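Local coordinates for protein COBE (PDB 2W6L) that belongs to the cobalamin (vitamin B12) biosynthetic pathway and probably acts on, or binds, a precorrin intermediate, at residues A11-R16 / A128-A133; D43-I48 / T62-P67. All coordinates share one frame; numbering follows the deposited sequence.

Contact 1 of 2, residues A11-R16 / A128-A133; sequences AGIGSR and ASIALA. Unlike the reference sequence in segment 11-16: Ser15 (reference Cys). With SO4 (sulfate ion), chain B.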
# COMPACT_ATOMS: atom_id res chain seq x y z
N ALA A 11 -3.09 -2.90 0.98
CA ALA A 11 -2.81 -2.13 -0.21
C ALA A 11 -2.00 -0.90 0.19
O ALA A 11 -2.48 -0.12 1.02
CB ALA A 11 -4.10 -1.70 -0.79
N GLY A 12 -0.82 -0.76 -0.40
CA GLY A 12 0.02 0.42 -0.29
C GLY A 12 -0.34 1.38 -1.38
O GLY A 12 -0.54 0.96 -2.52
N ILE A 13 -0.43 2.66 -1.06
CA ILE A 13 -0.83 3.67 -2.03
C ILE A 13 0.19 4.82 -2.01
O ILE A 13 0.56 5.33 -0.94
CB ILE A 13 -2.28 4.20 -1.70
CG1 ILE A 13 -3.27 2.99 -1.62
CG2 ILE A 13 -2.68 5.37 -2.63
CD1 ILE A 13 -4.66 3.27 -1.07
N GLY A 14 0.66 5.22 -3.18
CA GLY A 14 1.34 6.53 -3.33
C GLY A 14 0.54 7.37 -4.30
O GLY A 14 0.02 6.82 -5.27
N SER A 15 0.37 8.67 -4.02
CA SER A 15 -0.52 9.52 -4.84
C SER A 15 -0.01 10.96 -4.97
O SER A 15 0.75 11.43 -4.12
CB SER A 15 -2.06 9.41 -4.45
OG SER A 15 -2.43 9.97 -3.17
N ARG A 16 -0.35 11.63 -6.08
CA ARG A 16 -0.05 13.08 -6.25
C ARG A 16 -1.04 13.90 -5.45
O ARG A 16 -2.16 13.44 -5.21
CB ARG A 16 -0.12 13.51 -7.71
CG ARG A 16 0.94 12.86 -8.57
CD ARG A 16 1.11 13.57 -9.91
NE ARG A 16 2.24 13.02 -10.66
CZ ARG A 16 3.51 13.39 -10.48
NH1 ARG A 16 3.83 14.32 -9.59
NH2 ARG A 16 4.46 12.84 -11.22
N ALA A 128 -1.55 8.10 -9.20
CA ALA A 128 -1.43 7.27 -8.01
C ALA A 128 -0.82 5.92 -8.34
O ALA A 128 -0.78 5.52 -9.53
CB ALA A 128 -2.81 7.13 -7.35
N SER A 129 -0.27 5.23 -7.33
CA SER A 129 0.23 3.85 -7.53
C SER A 129 -0.35 2.98 -6.44
O SER A 129 -0.47 3.45 -5.30
CB SER A 129 1.77 3.72 -7.45
OG SER A 129 2.49 4.46 -8.45
N ILE A 130 -0.68 1.74 -6.76
CA ILE A 130 -1.20 0.78 -5.74
C ILE A 130 -0.40 -0.47 -5.77
O ILE A 130 -0.18 -1.00 -6.87
CB ILE A 130 -2.69 0.38 -6.00
CG1 ILE A 130 -3.47 1.62 -6.44
CG2 ILE A 130 -3.23 -0.44 -4.81
CD1 ILE A 130 -4.13 2.46 -5.39
N ALA A 131 0.02 -1.00 -4.59
CA ALA A 131 0.68 -2.32 -4.55
C ALA A 131 -0.06 -3.16 -3.52
O ALA A 131 -0.63 -2.58 -2.62
CB ALA A 131 2.13 -2.18 -4.13
N LEU A 132 -0.01 -4.49 -3.63
CA LEU A 132 -0.72 -5.38 -2.68
C LEU A 132 0.28 -6.28 -2.08
O LEU A 132 1.15 -6.82 -2.80
CB LEU A 132 -1.81 -6.20 -3.43
CG LEU A 132 -2.86 -5.40 -4.14
CD1 LEU A 132 -3.85 -6.43 -4.80
CD2 LEU A 132 -3.67 -4.50 -3.16
N ALA A 133 0.20 -6.45 -0.74
CA ALA A 133 1.09 -7.36 -0.09
C ALA A 133 0.23 -8.32 0.76
O ALA A 133 -0.85 -7.95 1.23
CB ALA A 133 2.03 -6.65 0.80
S SO4 B . 5.15 4.96 -5.84
O1 SO4 B . 4.63 5.64 -7.02
O2 SO4 B . 6.03 5.89 -5.13
O3 SO4 B . 5.76 3.70 -6.15
O4 SO4 B . 4.05 4.50 -5.03
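Ser129 N donates to Gly14 O at 2.6 Å, nearly straight (160° at the hydrogen) and in the carbonyl plane. The return bond, Gly14 N to Ser129 O, closes the hydrogen-bonded ring of an antiparallel pair at the centre of the mixed sheet. The same pattern recurs two residues away, where Gly12 and Ala131 exchange both backbone bonds, and Ile130 CA adds a CA-H...O contact to Gly12 O at 3.3 Å; between these rings lies the non-hydrogen-bonded pair of Ile13 and Ile130. Ala11, Ile13, Ser15, Ala128, Ile130 and Leu132 put their side chains on one face. There Ile13 and Ile130 lie side by side and point the same way, and the chi2 of Ile130 (-90°) turns CD1 across to within 3.9 Å of Ile13 CG1. Ala11 CB meets Leu132 CD2 at 3.7 Å, while Ser15 CB touches Ala128 CB at 3.8 Å. Leu24, Leu27, Leu28 and Leu32 of helix 21-34 pack on this apolar face.

Ser129 and Ala131 put their side chains on the other face, where Gly14 and Gly12, their partners across the pair, have none. Helix 99-112 approaches Ser129 and Ala131 there, and a sulfate, probably from the crystallisation liquor, is bound by Val99 N and Ala100 N at that helix's start and by Ser98 OG. An anion at a helix N-terminus would probably be stabilised by the helix dipole. Ser129 OG also appears to donate to sulfate O1, although the position of this hydroxyl is less certain; on the facing strand, Gly14 CA stands 3.8 Å from sulfate O4.

Contact 2 of 2, residues D43-I48 / T62-P67; sequences DALASI and TLLERP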
# COMPACT_ATOMS: atom_id res chain seq x y z
N ASP A 43 -7.53 -5.75 4.45
CA ASP A 43 -7.49 -5.51 5.86
C ASP A 43 -7.15 -4.05 6.22
O ASP A 43 -7.58 -3.57 7.26
CB ASP A 43 -6.50 -6.47 6.50
CG ASP A 43 -6.99 -7.91 6.42
OD1 ASP A 43 -7.95 -8.23 7.13
OD2 ASP A 43 -6.46 -8.68 5.60
N ALA A 44 -6.42 -3.34 5.34
CA ALA A 44 -5.95 -1.99 5.67
C ALA A 44 -5.27 -1.39 4.47
O ALA A 44 -4.81 -2.11 3.56
CB ALA A 44 -4.99 -2.03 6.81
N LEU A 45 -5.20 -0.06 4.48
CA LEU A 45 -4.40 0.67 3.48
C LEU A 45 -3.13 1.23 4.15
O LEU A 45 -3.14 1.54 5.36
CB LEU A 45 -5.22 1.85 2.96
CG LEU A 45 -6.62 1.63 2.38
CD1 LEU A 45 -7.19 3.00 2.13
CD2 LEU A 45 -6.49 0.89 1.07
N ALA A 46 -2.04 1.39 3.38
CA ALA A 46 -0.83 1.94 3.96
C ALA A 46 -0.28 3.05 3.07
O ALA A 46 -0.37 2.93 1.86
CB ALA A 46 0.22 0.84 4.05
N SER A 47 0.38 4.07 3.64
CA SER A 47 1.13 5.00 2.75
C SER A 47 2.23 5.60 3.61
O SER A 47 2.40 5.15 4.74
CB SER A 47 0.23 6.10 2.16
OG SER A 47 0.88 6.83 1.09
N ILE A 48 2.89 6.62 3.09
CA ILE A 48 3.99 7.31 3.76
C ILE A 48 3.45 8.47 4.59
O ILE A 48 2.50 9.15 4.22
CB ILE A 48 5.08 7.77 2.75
CG1 ILE A 48 6.38 8.11 3.49
CG2 ILE A 48 4.57 8.89 1.78
CD1 ILE A 48 7.62 8.18 2.57
N THR A 62 -12.49 5.94 4.99
CA THR A 62 -13.86 6.01 5.55
C THR A 62 -14.85 5.25 4.69
O THR A 62 -15.72 4.53 5.22
CB THR A 62 -14.31 7.47 5.73
OG1 THR A 62 -13.49 8.03 6.73
CG2 THR A 62 -15.82 7.57 6.18
N LEU A 63 -14.72 5.38 3.38
CA LEU A 63 -15.55 4.58 2.44
C LEU A 63 -15.43 3.09 2.74
O LEU A 63 -16.44 2.38 2.81
CB LEU A 63 -15.19 4.86 0.99
CG LEU A 63 -15.61 6.21 0.37
CD1 LEU A 63 -14.81 6.49 -0.88
CD2 LEU A 63 -17.11 6.31 0.04
N LEU A 64 -14.20 2.62 2.97
CA LEU A 64 -13.92 1.21 3.11
C LEU A 64 -14.23 0.72 4.48
O LEU A 64 -14.24 -0.51 4.72
CB LEU A 64 -12.42 0.93 2.86
CG LEU A 64 -12.03 1.02 1.38
CD1 LEU A 64 -10.53 0.99 1.24
CD2 LEU A 64 -12.69 -0.16 0.59
N GLU A 65 -14.42 1.67 5.39
CA GLU A 65 -14.53 1.37 6.82
C GLU A 65 -13.35 0.53 7.29
O GLU A 65 -13.48 -0.39 8.10
CB GLU A 65 -15.89 0.70 7.16
CG GLU A 65 -17.12 1.44 6.60
CD GLU A 65 -18.46 0.91 7.14
OE1 GLU A 65 -18.60 -0.31 7.43
OE2 GLU A 65 -19.40 1.73 7.29
N ARG A 66 -12.15 0.85 6.78
CA ARG A 66 -10.94 0.16 7.19
C ARG A 66 -9.80 1.16 7.40
O ARG A 66 -9.89 2.26 6.89
CB ARG A 66 -10.61 -0.91 6.16
CG ARG A 66 -11.22 -2.25 6.70
CD ARG A 66 -11.45 -3.20 5.63
NE ARG A 66 -12.54 -2.75 4.78
CZ ARG A 66 -12.77 -3.22 3.57
NH1 ARG A 66 -12.01 -4.18 3.08
NH2 ARG A 66 -13.77 -2.74 2.85
N PRO A 67 -8.81 0.82 8.22
CA PRO A 67 -7.84 1.86 8.49
C PRO A 67 -6.84 2.14 7.39
O PRO A 67 -6.54 1.26 6.59
CB PRO A 67 -7.09 1.32 9.70
CG PRO A 67 -7.25 -0.14 9.68
CD PRO A 67 -8.56 -0.38 9.03
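Leu45 and Leu64 both set CG anti to their carbonyl carbon, beside the backbone N (chi1 -54° and -74°), and the two side chains thereby meet across the contact at about a right angle. Leu64 CD1 fits against the branch end of Leu45, 4.0 Å from CD1 and equally near CD2. Arg66 instead bends its chain at chi3, which brings the guanidinium back beside Leu64 O, in the last turn of the helix. Gripping side-on, NE (2.8 Å) and NH2 (2.9 Å) both donate to Leu64 O. That oxygen lies at the edge of the guanidinium, close to its plane; NH2 uses a lone pair in the carbonyl plane, whereas NE is tilted from that plane. Two donors thus hold the carbonyl, and NH1 goes on to Leu39 O and Leu42 O, which fixes the rotation of the group.

Here the chain passes from helix 55-64 to strand 68-71 of a beta-alpha-beta unit whose first strand is 44-48, and the Schellman motif, with positive phi at Glu65, makes the turn. Just ahead of strand 68-71, Leu45 N donates to Pro67 O at 2.8 Å, in the carbonyl plane and almost straight (173° at the hydrogen). The backbone bond of Leu45 with His69 belongs to the parallel strand pairing. Beside the Pro67 bond, the proline ring packs against Ala44, CG to CB 4.1 Å, and Asp43 O lies 3.9 Å from Arg66 CG.

Overall arrangement
The two contacts have centres about 11 Å apart and share one mixed five-stranded sheet, ordered 68-71, 44-48, 9-15, 128-135, 116-124. Contact 1 pairs strands far apart in sequence, 112 residues apart at their nearest ends, whereas both segments of contact 2 come within that interval, 14 residues apart. Strands 9-15 and 44-48 are neighbours, so the contacts join directly: Ala46 N reaches Ala11 O at 2.8 Å, Ser47 OG probably bonds Ile13 O, and Ile13 CD1 packs on Leu45 CD2 at 3.7 Å. Helix 21-34 packs on both, through Leu28 against Ala11 and Leu45. The parallel half of the sheet thus continues into the antiparallel half through strand 9-15.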